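Alkylpurine DNA glycosylase AlkC (Pseudomonas fluorescens, PDB 5VI0) removes alkylated purine bases from DNA as a repair glycosylase, and does so without flipping the damaged nucleotide out of the duplex. Local coordinates at residues A[22-27]-A[86-91]; A[79-84]-A[116-121]. All coordinates share one frame; numbering follows the deposited sequence.

Contact 1: A[22-27]-A[86-91]. With P4K (polyethylene glycol), chain G.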
ATOM      1  N   LEU A  22      -4.801  10.138 -28.002  1.00 19.57           N
ATOM      2  CA  LEU A  22      -3.666  10.000 -28.917  1.00 18.78           C
ATOM      3  C   LEU A  22      -3.549  11.220 -29.827  1.00 16.88           C
ATOM      4  O   LEU A  22      -2.447  11.740 -30.057  1.00 20.55           O
ATOM      5  CB  LEU A  22      -3.806   8.724 -29.745  1.00 17.88           C
ATOM      6  CG  LEU A  22      -3.728   7.414 -28.955  1.00 18.20           C
ATOM      7  CD1 LEU A  22      -3.933   6.212 -29.867  1.00 16.59           C
ATOM      8  CD2 LEU A  22      -2.398   7.312 -28.237  1.00 15.31           C
ATOM      9  N   GLN A  23      -4.683  11.713 -30.320  1.00 14.12           N
ATOM     10  CA  GLN A  23      -4.678  12.914 -31.146  1.00 25.25           C
ATOM     11  C   GLN A  23      -4.270  14.142 -30.342  1.00 25.08           C
ATOM     12  O   GLN A  23      -3.607  15.040 -30.877  1.00 21.80           O
ATOM     13  CB  GLN A  23      -6.052  13.109 -31.772  1.00 25.69           C
ATOM     14  CG  GLN A  23      -6.440  11.981 -32.687  1.00 36.11           C
ATOM     15  CD  GLN A  23      -7.864  12.097 -33.168  1.00 44.72           C
ATOM     16  OE1 GLN A  23      -8.666  12.824 -32.580  1.00 43.69           O
ATOM     17  NE2 GLN A  23      -8.190  11.382 -34.243  1.00 48.36           N
ATOM     18  N   HIS A  24      -4.652  14.199 -29.057  1.00 24.32           N
ATOM     19  CA  HIS A  24      -4.195  15.286 -28.194  1.00 22.33           C
ATOM     20  C   HIS A  24      -2.681  15.256 -28.037  1.00 24.25           C
ATOM     21  O   HIS A  24      -2.005  16.288 -28.143  1.00 26.39           O
ATOM     22  CB  HIS A  24      -4.866  15.188 -26.830  1.00 28.95           C
ATOM     23  CG  HIS A  24      -4.238  16.054 -25.777  1.00 34.45           C
ATOM     24  ND1 HIS A  24      -4.281  17.432 -25.820  1.00 39.06           N
ATOM     25  CD2 HIS A  24      -3.557  15.736 -24.649  1.00 34.89           C
ATOM     26  CE1 HIS A  24      -3.662  17.926 -24.761  1.00 36.82           C
ATOM     27  NE2 HIS A  24      -3.211  16.917 -24.037  1.00 37.34           N
ATOM     28  N   ILE A  25      -2.133  14.068 -27.782  1.00 19.61           N
ATOM     29  CA  ILE A  25      -0.693  13.912 -27.626  1.00 17.70           C
ATOM     30  C   ILE A  25       0.040  14.296 -28.906  1.00 22.64           C
ATOM     31  O   ILE A  25       1.069  14.977 -28.867  1.00 20.89           O
ATOM     32  CB  ILE A  25      -0.380  12.471 -27.203  1.00 18.15           C
ATOM     33  CG1 ILE A  25      -0.925  12.229 -25.792  1.00 16.44           C
ATOM     34  CG2 ILE A  25       1.111  12.209 -27.340  1.00 11.51           C
ATOM     35  CD1 ILE A  25      -0.957  10.789 -25.362  1.00 17.57           C
ATOM     36  N   ALA A  26      -0.479  13.881 -30.061  1.00 22.39           N
ATOM     37  CA  ALA A  26       0.196  14.238 -31.304  1.00 21.41           C
ATOM     38  C   ALA A  26       0.083  15.732 -31.591  1.00 31.04           C
ATOM     39  O   ALA A  26       0.999  16.319 -32.186  1.00 29.20           O
ATOM     40  CB  ALA A  26      -0.366  13.424 -32.475  1.00 17.14           C
ATOM     41  N   SER A  27      -1.026  16.359 -31.190  1.00 25.16           N
ATOM     42  CA  SER A  27      -1.156  17.799 -31.382  1.00 34.09           C
ATOM     43  C   SER A  27      -0.127  18.548 -30.551  1.00 30.31           C
ATOM     44  O   SER A  27       0.591  19.421 -31.060  1.00 26.72           O
ATOM     45  CB  SER A  27      -2.567  18.255 -31.027  1.00 38.62           C
ATOM     46  OG  SER A  27      -3.215  18.783 -32.164  1.00 43.98           O
ATOM     47  N   ARG A  86       2.264  20.077 -20.893  1.00 33.07           N
ATOM     48  CA  ARG A  86       1.147  20.308 -21.797  1.00 35.14           C
ATOM     49  C   ARG A  86       0.115  19.186 -21.782  1.00 37.60           C
ATOM     50  O   ARG A  86      -0.993  19.382 -22.293  1.00 43.74           O
ATOM     51  CB  ARG A  86       1.669  20.514 -23.222  1.00 38.01           C
ATOM     52  CG  ARG A  86       2.839  21.490 -23.320  1.00 43.71           C
ATOM     53  CD  ARG A  86       3.256  21.707 -24.769  1.00 54.03           C
ATOM     54  NE  ARG A  86       2.174  22.286 -25.566  1.00 62.63           N
ATOM     55  CZ  ARG A  86       2.235  23.461 -26.192  1.00 59.55           C
ATOM     56  NH1 ARG A  86       3.338  24.195 -26.133  1.00 51.34           N
ATOM     57  NH2 ARG A  86       1.189  23.895 -26.889  1.00 61.57           N
ATOM     58  N   LEU A  87       0.439  18.031 -21.209  1.00 30.16           N
ATOM     59  CA  LEU A  87      -0.488  16.912 -21.153  1.00 31.69           C
ATOM     60  C   LEU A  87      -1.566  17.148 -20.100  1.00 34.97           C
ATOM     61  O   LEU A  87      -1.292  17.665 -19.007  1.00 31.30           O
ATOM     62  CB  LEU A  87       0.275  15.628 -20.842  1.00 28.74           C
ATOM     63  CG  LEU A  87       1.387  15.291 -21.821  1.00 25.08           C
ATOM     64  CD1 LEU A  87       2.284  14.206 -21.242  1.00 28.33           C
ATOM     65  CD2 LEU A  87       0.788  14.841 -23.146  1.00 21.89           C
ATOM     66  N   ASN A  88      -2.800  16.747 -20.420  0.93 39.86           N
ATOM     67  CA  ASN A  88      -3.911  17.066 -19.522  0.93 51.26           C
ATOM     68  C   ASN A  88      -3.745  16.399 -18.159  0.93 48.51           C
ATOM     69  O   ASN A  88      -4.015  17.014 -17.123  0.93 53.12           O
ATOM     70  CB  ASN A  88      -5.258  16.677 -20.146  0.93 52.10           C
ATOM     71  CG  ASN A  88      -5.127  15.678 -21.311  0.93 55.11           C
ATOM     72  OD1 ASN A  88      -4.361  14.706 -21.253  0.93 50.37           O
ATOM     73  ND2 ASN A  88      -5.903  15.917 -22.373  0.93 51.03           N
ATOM     74  N   SER A  89      -3.235  15.170 -18.136  1.00 47.35           N
ATOM     75  CA  SER A  89      -3.438  14.264 -17.017  1.00 40.93           C
ATOM     76  C   SER A  89      -2.145  13.636 -16.507  1.00 26.20           C
ATOM     77  O   SER A  89      -1.285  13.211 -17.285  1.00 27.57           O
ATOM     78  CB  SER A  89      -4.426  13.160 -17.429  1.00 42.22           C
ATOM     79  OG  SER A  89      -4.052  11.901 -16.902  1.00 44.50           O
ATOM     80  N   GLY A  90      -2.049  13.514 -15.188  1.00 25.76           N
ATOM     81  CA  GLY A  90      -0.926  12.802 -14.593  1.00 30.57           C
ATOM     82  C   GLY A  90      -0.894  11.328 -14.955  1.00 28.26           C
ATOM     83  O   GLY A  90       0.177  10.752 -15.158  1.00 37.98           O
ATOM     84  N   PHE A  91      -2.060  10.695 -15.038  1.00 23.23           N
ATOM     85  CA  PHE A  91      -2.108   9.311 -15.488  1.00 26.18           C
ATOM     86  C   PHE A  91      -1.577   9.184 -16.918  1.00 26.28           C
ATOM     87  O   PHE A  91      -0.758   8.309 -17.223  1.00 25.77           O
ATOM     88  CB  PHE A  91      -3.537   8.796 -15.384  1.00 21.43           C
ATOM     89  CG  PHE A  91      -3.664   7.318 -15.563  1.00 30.21           C
ATOM     90  CD1 PHE A  91      -3.785   6.766 -16.819  1.00 32.22           C
ATOM     91  CD2 PHE A  91      -3.680   6.478 -14.473  1.00 37.18           C
ATOM     92  CE1 PHE A  91      -3.913   5.394 -16.972  1.00 37.08           C
ATOM     93  CE2 PHE A  91      -3.809   5.116 -14.628  1.00 36.40           C
ATOM     94  CZ  PHE A  91      -3.929   4.574 -15.872  1.00 30.00           C
TER
HETATM   95  O1  P4K G 401       0.380  17.283  -4.645  1.00 35.80           O
HETATM   96  C1  P4K G 401      -0.554  16.329  -5.109  1.00 35.01           C
HETATM   97  C2  P4K G 401       0.142  15.077  -5.667  1.00 31.46           C
HETATM   98  O2  P4K G 401      -0.562  14.580  -6.786  1.00 31.32           O
HETATM   99  C3  P4K G 401       0.208  14.182  -7.901  1.00 27.52           C
HETATM  100  C4  P4K G 401      -0.465  14.648  -9.207  1.00 37.28           C
HETATM  101  O3  P4K G 401       0.460  14.926 -10.237  1.00 36.17           O
HETATM  102  C5  P4K G 401       0.401  16.208 -10.838  1.00 38.23           C
HETATM  103  C6  P4K G 401      -1.042  16.571 -11.224  1.00 49.06           C
HETATM  104  O4  P4K G 401      -1.150  16.796 -12.609  1.00 51.80           O
HETATM  105  C7  P4K G 401      -2.422  16.630 -13.200  1.00 44.16           C
HETATM  106  C8  P4K G 401      -3.133  15.380 -12.659  1.00 43.23           C
HETATM  107  O5  P4K G 401      -4.487  15.417 -13.055  1.00 44.85           O
HETATM  108  C9  P4K G 401      -4.901  14.373 -13.900  1.00 49.36           C
HETATM  109  C10 P4K G 401      -5.376  13.143 -13.114  1.00 49.96           C
HETATM  110  O6  P4K G 401      -4.436  12.092 -13.073  1.00 44.98           O
HETATM  111  C11 P4K G 401      -3.908  11.842 -11.786  1.00 35.38           C
HETATM  112  C12 P4K G 401      -3.420  10.392 -11.654  1.00 32.08           C
HETATM  113  O7  P4K G 401      -2.025  10.428 -11.439  1.00 38.79           O
HETATM  114  C13 P4K G 401      -1.253   9.390 -12.005  1.00 36.63           C
HETATM  115  C14 P4K G 401      -0.864   8.415 -10.891  1.00 44.10           C
HETATM  116  O8  P4K G 401      -0.319   7.223 -11.399  1.00 40.07           O
HETATM  117  C15 P4K G 401      -1.220   6.267 -11.887  1.00 38.08           C
HETATM  118  C16 P4K G 401      -2.061   5.722 -10.738  1.00 43.03           C
HETATM  119  C17 P4K G 401      -3.938   4.336 -10.478  1.00 28.16           C
HETATM  120  C18 P4K G 401      -4.092   2.817 -10.332  1.00 25.61           C
HETATM  121  C19 P4K G 401      -3.243   1.239  -8.770  1.00 25.60           C
HETATM  122  C20 P4K G 401      -4.177   0.221  -8.102  1.00 28.87           C
HETATM  123  C21 P4K G 401      -5.119   0.726  -5.944  1.00 19.75           C
HETATM  124  C22 P4K G 401      -5.470   2.125  -5.431  1.00 30.74           C
HETATM  125  C23 P4K G 401      -7.634   3.020  -4.964  1.00 26.63           C
HETATM  126  C24 P4K G 401      -8.935   2.224  -5.028  1.00 27.56           C
HETATM  127  C25 P4K G 401      -9.772   2.128  -7.215  1.00 34.86           C
HETATM  128  C26 P4K G 401     -10.943   2.642  -8.040  1.00 38.36           C
HETATM  129  C27 P4K G 401     -10.335   4.263  -9.622  1.00 52.22           C
HETATM  130  C28 P4K G 401     -11.005   5.560 -10.089  1.00 58.80           C
HETATM  131  C29 P4K G 401     -13.064   6.392  -9.240  1.00 51.51           C
HETATM  132  C30 P4K G 401     -13.653   7.072  -8.002  1.00 42.80           C
HETATM  133  O10 P4K G 401      -3.898   2.461  -8.983  1.00 27.73           O
HETATM  134  O11 P4K G 401      -5.166   0.873  -7.343  1.00 31.69           O
HETATM  135  O12 P4K G 401      -6.640   2.084  -4.657  1.00 34.20           O
HETATM  136  O13 P4K G 401      -9.822   2.758  -5.971  1.00 29.61           O
HETATM  137  O14 P4K G 401     -10.729   3.999  -8.306  1.00 45.33           O
HETATM  138  O15 P4K G 401     -11.691   6.175  -9.029  1.00 61.42           O
HETATM  139  O9  P4K G 401      -2.750   4.588 -11.181  1.00 38.68           O
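His24 on helix 19-32 meets Asn88 in the loop that leaves helix 73-83, a helix-to-loop contact at the surface of the helical, HEAT-like repeat region expected for this DNA alkylation repair family. The CB of His24 is directed at the loop, and with CG anti to the backbone N (chi1 167°) the imidazole presents one face to the Asn88 amide nitrogen. Along the ring, CG is 3.8 Å from Asn88 ND2, ND1 lies a little farther from that nitrogen, and CE1 is near both Asn88 ND2 and Arg86 O. The approach tightens on the other branch, where CD2 comes to 3.3 Å from Asn88 ND2 and also faces the carbonyl side of the amide, at 3.6 Å from Asn88 OD1. At the tip, His24 NE2 is equally close to Asn88 ND2, at an angle too poor for a hydrogen bond. The amide nitrogen therefore rests over one ring face, offset toward the rim, with the two planes 33° apart. The ring edge, in turn, faces the backbone, with NE2 3.7 Å from Arg86 O and close to Leu87 CA. Arg21 NE hydrogen-bonds Asn88 OD1 and Arg86 NE pairs with Glu28 in a salt bridge, so two polar links from helix 19-32 hold the loop beside the ring. Deeper in, Ile25 CG1 touches Leu87 CD2 at 4.1 Å, and both side chains continue onto Phe95 of helix 95-103. Past this contact the loop turns to the bound polyethylene glycol, in whose pocket Ser89, Gly90 and Phe91 lie. There Gly90 N is 3.2 Å from ligand C9, while the backbone N of Phe91 donates a weak hydrogen bond to ether oxygen O6 at 3.4 Å.

Contact 2: A[79-84]-A[116-121]. With P4K (polyethylene glycol), chain G.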
ATOM      1  N   LEU A  79      12.598  17.528 -26.171  1.00 21.01           N
ATOM      2  CA  LEU A  79      11.198  17.635 -26.564  1.00 25.21           C
ATOM      3  C   LEU A  79      10.271  17.085 -25.482  1.00 30.44           C
ATOM      4  O   LEU A  79       9.196  17.648 -25.223  1.00 31.45           O
ATOM      5  CB  LEU A  79      10.970  16.894 -27.873  1.00 22.46           C
ATOM      6  CG  LEU A  79      11.954  17.220 -28.981  1.00 21.64           C
ATOM      7  CD1 LEU A  79      11.789  16.175 -30.033  1.00 17.11           C
ATOM      8  CD2 LEU A  79      11.697  18.634 -29.540  1.00 19.97           C
ATOM      9  N   LEU A  80      10.661  15.983 -24.842  1.00 19.69           N
ATOM     10  CA  LEU A  80       9.775  15.387 -23.852  1.00 22.31           C
ATOM     11  C   LEU A  80       9.624  16.287 -22.628  1.00 22.12           C
ATOM     12  O   LEU A  80       8.537  16.364 -22.047  1.00 19.84           O
ATOM     13  CB  LEU A  80      10.275  13.991 -23.475  1.00 18.37           C
ATOM     14  CG  LEU A  80      10.060  12.986 -24.620  1.00 21.66           C
ATOM     15  CD1 LEU A  80      10.525  11.586 -24.236  1.00 16.53           C
ATOM     16  CD2 LEU A  80       8.595  12.966 -25.093  1.00 16.88           C
ATOM     17  N   TYR A  81      10.692  16.989 -22.225  1.00 26.48           N
ATOM     18  CA  TYR A  81      10.559  17.956 -21.136  1.00 22.88           C
ATOM     19  C   TYR A  81       9.536  19.022 -21.496  1.00 24.53           C
ATOM     20  O   TYR A  81       8.689  19.383 -20.674  1.00 27.91           O
ATOM     21  CB  TYR A  81      11.901  18.621 -20.808  1.00 18.07           C
ATOM     22  CG  TYR A  81      12.831  17.867 -19.855  1.00 25.83           C
ATOM     23  CD1 TYR A  81      13.076  16.505 -20.007  1.00 20.06           C
ATOM     24  CD2 TYR A  81      13.500  18.543 -18.824  1.00 27.13           C
ATOM     25  CE1 TYR A  81      13.949  15.829 -19.158  1.00 24.31           C
ATOM     26  CE2 TYR A  81      14.378  17.872 -17.963  1.00 24.51           C
ATOM     27  CZ  TYR A  81      14.596  16.511 -18.135  1.00 29.73           C
ATOM     28  OH  TYR A  81      15.460  15.824 -17.293  1.00 27.04           O
ATOM     29  N   ALA A  82       9.593  19.530 -22.729  1.00 21.52           N
ATOM     30  CA  ALA A  82       8.623  20.529 -23.145  1.00 24.99           C
ATOM     31  C   ALA A  82       7.222  19.938 -23.248  1.00 29.88           C
ATOM     32  O   ALA A  82       6.232  20.649 -23.012  1.00 20.89           O
ATOM     33  CB  ALA A  82       9.050  21.162 -24.474  1.00 14.83           C
ATOM     34  N   LEU A  83       7.114  18.644 -23.579  1.00 22.01           N
ATOM     35  CA  LEU A  83       5.797  18.037 -23.703  1.00 17.36           C
ATOM     36  C   LEU A  83       5.114  17.908 -22.346  1.00 21.23           C
ATOM     37  O   LEU A  83       3.910  18.156 -22.230  1.00 19.15           O
ATOM     38  CB  LEU A  83       5.910  16.670 -24.385  1.00 16.48           C
ATOM     39  CG  LEU A  83       4.584  15.987 -24.758  1.00 17.82           C
ATOM     40  CD1 LEU A  83       3.760  16.854 -25.693  1.00 19.89           C
ATOM     41  CD2 LEU A  83       4.805  14.623 -25.398  1.00 13.22           C
ATOM     42  N   ALA A  84       5.869  17.536 -21.309  1.00 22.90           N
ATOM     43  CA  ALA A  84       5.274  17.167 -20.024  1.00 26.23           C
ATOM     44  C   ALA A  84       4.238  18.167 -19.519  1.00 31.23           C
ATOM     45  O   ALA A  84       3.099  17.753 -19.254  1.00 29.30           O
ATOM     46  CB  ALA A  84       6.389  16.947 -18.990  1.00 20.90           C
ATOM     47  N   LYS A 116      13.351  12.326 -12.324  1.00 19.11           N
ATOM     48  CA  LYS A 116      13.137  13.324 -11.282  1.00 26.25           C
ATOM     49  C   LYS A 116      12.261  14.467 -11.782  1.00 24.03           C
ATOM     50  O   LYS A 116      11.442  15.006 -11.034  1.00 26.45           O
ATOM     51  CB  LYS A 116      14.485  13.846 -10.787  1.00 27.59           C
ATOM     52  CG  LYS A 116      14.421  14.892  -9.685  1.00 26.37           C
ATOM     53  CD  LYS A 116      15.778  15.563  -9.546  1.00 25.77           C
ATOM     54  CE  LYS A 116      15.873  16.456  -8.321  1.00 33.42           C
ATOM     55  NZ  LYS A 116      17.297  16.929  -8.145  1.00 34.14           N
ATOM     56  N   TYR A 117      12.409  14.838 -13.049  1.00 18.71           N
ATOM     57  CA  TYR A 117      11.579  15.894 -13.610  1.00 21.49           C
ATOM     58  C   TYR A 117      10.193  15.380 -14.001  1.00 22.94           C
ATOM     59  O   TYR A 117       9.177  16.026 -13.706  1.00 23.94           O
ATOM     60  CB  TYR A 117      12.311  16.512 -14.800  1.00 25.86           C
ATOM     61  CG  TYR A 117      11.494  17.460 -15.642  1.00 26.38           C
ATOM     62  CD1 TYR A 117      11.394  18.805 -15.313  1.00 29.57           C
ATOM     63  CD2 TYR A 117      10.847  17.013 -16.789  1.00 23.57           C
ATOM     64  CE1 TYR A 117      10.656  19.684 -16.103  1.00 33.74           C
ATOM     65  CE2 TYR A 117      10.104  17.877 -17.579  1.00 27.75           C
ATOM     66  CZ  TYR A 117      10.017  19.209 -17.235  1.00 34.72           C
ATOM     67  OH  TYR A 117       9.284  20.062 -18.021  1.00 37.44           O
ATOM     68  N   PHE A 118      10.124  14.208 -14.632  1.00 18.25           N
ATOM     69  CA  PHE A 118       8.845  13.708 -15.116  1.00 19.70           C
ATOM     70  C   PHE A 118       7.891  13.375 -13.972  1.00 28.84           C
ATOM     71  O   PHE A 118       6.669  13.544 -14.111  1.00 25.47           O
ATOM     72  CB  PHE A 118       9.060  12.476 -15.988  1.00 22.97           C
ATOM     73  CG  PHE A 118       9.578  12.781 -17.361  1.00 25.27           C
ATOM     74  CD1 PHE A 118       9.130  13.899 -18.052  1.00 20.25           C
ATOM     75  CD2 PHE A 118      10.519  11.944 -17.966  1.00 18.42           C
ATOM     76  CE1 PHE A 118       9.610  14.180 -19.328  1.00 17.21           C
ATOM     77  CE2 PHE A 118      10.998  12.218 -19.232  1.00 16.37           C
ATOM     78  CZ  PHE A 118      10.538  13.337 -19.916  1.00 16.14           C
ATOM     79  N   THR A 119       8.419  12.880 -12.844  1.00 16.90           N
ATOM     80  CA  THR A 119       7.547  12.413 -11.767  1.00 21.17           C
ATOM     81  C   THR A 119       6.663  13.536 -11.212  1.00 26.43           C
ATOM     82  O   THR A 119       5.583  13.247 -10.692  1.00 25.59           O
ATOM     83  CB  THR A 119       8.381  11.752 -10.641  1.00 17.48           C
ATOM     84  OG1 THR A 119       7.601  10.752  -9.969  1.00 17.36           O
ATOM     85  CG2 THR A 119       8.884  12.776  -9.614  1.00 17.94           C
ATOM     86  N   THR A 120       7.072  14.807 -11.348  1.00 16.72           N
ATOM     87  CA  THR A 120       6.251  15.905 -10.835  1.00 21.79           C
ATOM     88  C   THR A 120       4.989  16.133 -11.655  1.00 17.54           C
ATOM     89  O   THR A 120       4.086  16.827 -11.182  1.00 22.54           O
ATOM     90  CB  THR A 120       7.055  17.212 -10.767  1.00 21.79           C
ATOM     91  OG1 THR A 120       7.464  17.605 -12.081  1.00 30.90           O
ATOM     92  CG2 THR A 120       8.312  17.046  -9.886  1.00 17.58           C
ATOM     93  N   PHE A 121       4.900  15.571 -12.860  1.00 17.70           N
ATOM     94  CA  PHE A 121       3.720  15.702 -13.709  1.00 25.23           C
ATOM     95  C   PHE A 121       2.797  14.495 -13.627  1.00 26.10           C
ATOM     96  O   PHE A 121       1.713  14.513 -14.213  1.00 25.10           O
ATOM     97  CB  PHE A 121       4.142  15.933 -15.164  1.00 22.64           C
ATOM     98  CG  PHE A 121       4.936  17.195 -15.363  1.00 29.01           C
ATOM     99  CD1 PHE A 121       4.290  18.399 -15.628  1.00 26.40           C
ATOM    100  CD2 PHE A 121       6.325  17.181 -15.275  1.00 24.19           C
ATOM    101  CE1 PHE A 121       5.015  19.565 -15.806  1.00 31.32           C
ATOM    102  CE2 PHE A 121       7.056  18.344 -15.449  1.00 24.73           C
ATOM    103  CZ  PHE A 121       6.401  19.542 -15.716  1.00 30.89           C
TER
HETATM  104  O1  P4K G 401       0.380  17.283  -4.645  1.00 35.80           O
HETATM  105  C1  P4K G 401      -0.554  16.329  -5.109  1.00 35.01           C
HETATM  106  C2  P4K G 401       0.142  15.077  -5.667  1.00 31.46           C
HETATM  107  O2  P4K G 401      -0.562  14.580  -6.786  1.00 31.32           O
HETATM  108  C3  P4K G 401       0.208  14.182  -7.901  1.00 27.52           C
HETATM  109  C4  P4K G 401      -0.465  14.648  -9.207  1.00 37.28           C
HETATM  110  O3  P4K G 401       0.460  14.926 -10.237  1.00 36.17           O
HETATM  111  C5  P4K G 401       0.401  16.208 -10.838  1.00 38.23           C
HETATM  112  C6  P4K G 401      -1.042  16.571 -11.224  1.00 49.06           C
HETATM  113  O4  P4K G 401      -1.150  16.796 -12.609  1.00 51.80           O
HETATM  114  C7  P4K G 401      -2.422  16.630 -13.200  1.00 44.16           C
HETATM  115  C8  P4K G 401      -3.133  15.380 -12.659  1.00 43.23           C
HETATM  116  O5  P4K G 401      -4.487  15.417 -13.055  1.00 44.85           O
HETATM  117  C9  P4K G 401      -4.901  14.373 -13.900  1.00 49.36           C
HETATM  118  C10 P4K G 401      -5.376  13.143 -13.114  1.00 49.96           C
HETATM  119  O6  P4K G 401      -4.436  12.092 -13.073  1.00 44.98           O
HETATM  120  C11 P4K G 401      -3.908  11.842 -11.786  1.00 35.38           C
HETATM  121  C12 P4K G 401      -3.420  10.392 -11.654  1.00 32.08           C
HETATM  122  O7  P4K G 401      -2.025  10.428 -11.439  1.00 38.79           O
HETATM  123  C13 P4K G 401      -1.253   9.390 -12.005  1.00 36.63           C
HETATM  124  C14 P4K G 401      -0.864   8.415 -10.891  1.00 44.10           C
HETATM  125  O8  P4K G 401      -0.319   7.223 -11.399  1.00 40.07           O
HETATM  126  C15 P4K G 401      -1.220   6.267 -11.887  1.00 38.08           C
HETATM  127  C16 P4K G 401      -2.061   5.722 -10.738  1.00 43.03           C
HETATM  128  C17 P4K G 401      -3.938   4.336 -10.478  1.00 28.16           C
HETATM  129  C18 P4K G 401      -4.092   2.817 -10.332  1.00 25.61           C
HETATM  130  C19 P4K G 401      -3.243   1.239  -8.770  1.00 25.60           C
HETATM  131  C20 P4K G 401      -4.177   0.221  -8.102  1.00 28.87           C
HETATM  132  C21 P4K G 401      -5.119   0.726  -5.944  1.00 19.75           C
HETATM  133  C22 P4K G 401      -5.470   2.125  -5.431  1.00 30.74           C
HETATM  134  C23 P4K G 401      -7.634   3.020  -4.964  1.00 26.63           C
HETATM  135  C24 P4K G 401      -8.935   2.224  -5.028  1.00 27.56           C
HETATM  136  C25 P4K G 401      -9.772   2.128  -7.215  1.00 34.86           C
HETATM  137  C26 P4K G 401     -10.943   2.642  -8.040  1.00 38.36           C
HETATM  138  C27 P4K G 401     -10.335   4.263  -9.622  1.00 52.22           C
HETATM  139  C28 P4K G 401     -11.005   5.560 -10.089  1.00 58.80           C
HETATM  140  C29 P4K G 401     -13.064   6.392  -9.240  1.00 51.51           C
HETATM  141  C30 P4K G 401     -13.653   7.072  -8.002  1.00 42.80           C
HETATM  142  O10 P4K G 401      -3.898   2.461  -8.983  1.00 27.73           O
HETATM  143  O11 P4K G 401      -5.166   0.873  -7.343  1.00 31.69           O
HETATM  144  O12 P4K G 401      -6.640   2.084  -4.657  1.00 34.20           O
HETATM  145  O13 P4K G 401      -9.822   2.758  -5.971  1.00 29.61           O
HETATM  146  O14 P4K G 401     -10.729   3.999  -8.306  1.00 45.33           O
HETATM  147  O15 P4K G 401     -11.691   6.175  -9.029  1.00 61.42           O
HETATM  148  O9  P4K G 401      -2.750   4.588 -11.181  1.00 38.68           O
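Ala84 and Phe121 have the closest pair of CA atoms between the two segments, 6.7 Å apart, near the C-terminal ends of helices 73-83 and 108-118. An aromatic cluster of Tyr81, Tyr117 and Phe118 joins these two helices, in a helical region consistent with the HEAT-like repeats of this family. Tyr81 and Tyr117 form an offset stack, nearly parallel with planes 5° apart and centroids separated by 4.1 Å. Because Tyr117 carries CG anti to its own backbone N (chi1 170°), its ring is extended across to helix 73-83, and its hydroxyl donates a hydrogen bond to Tyr81 O at 2.8 Å. The donor sits above the carbonyl plane. Stack and bond thus tie Tyr117 to Tyr81 through both its ring and its hydroxyl. Phe118 approaches from another direction: the edge of Tyr81 points toward its face in an offset edge-to-face pair. The Phe118 ring edge at CZ meets the residue preceding Tyr81, 3.6 Å from Leu80 CB. Phe121 CE2 covers the Tyr117 face opposite Tyr81. Thr120 and Phe121 also line the polyethylene glycol pocket. Ala84 closes the contact with a CH-pi interaction, its CB 3.8 Å from the centroid of the Phe121 ring and 14° off the ring normal.

The segments alternate along the chain: 22-27, 79-84, 86-91, then 116-121. Only Pro85 separates the second segment of contact 1 from the first of contact 2, and the contact centres are 12 Å apart. Contact 1 ties the loop after helix 73-83 back to the earlier helix 19-32, while contact 2 ties the end of helix 73-83 to the later helix 108-118. Ser93 OG hydrogen-bonds to Gly90 O and to Phe121 O, connecting both contacts beside the shared polyethylene glycol. Contact 1 lies nearer the DNA, its nearest atom about 8 Å away against about 14 Å for contact 2. Both therefore link sequence-distant elements beside the pocket, consistent with a stacked helical fold.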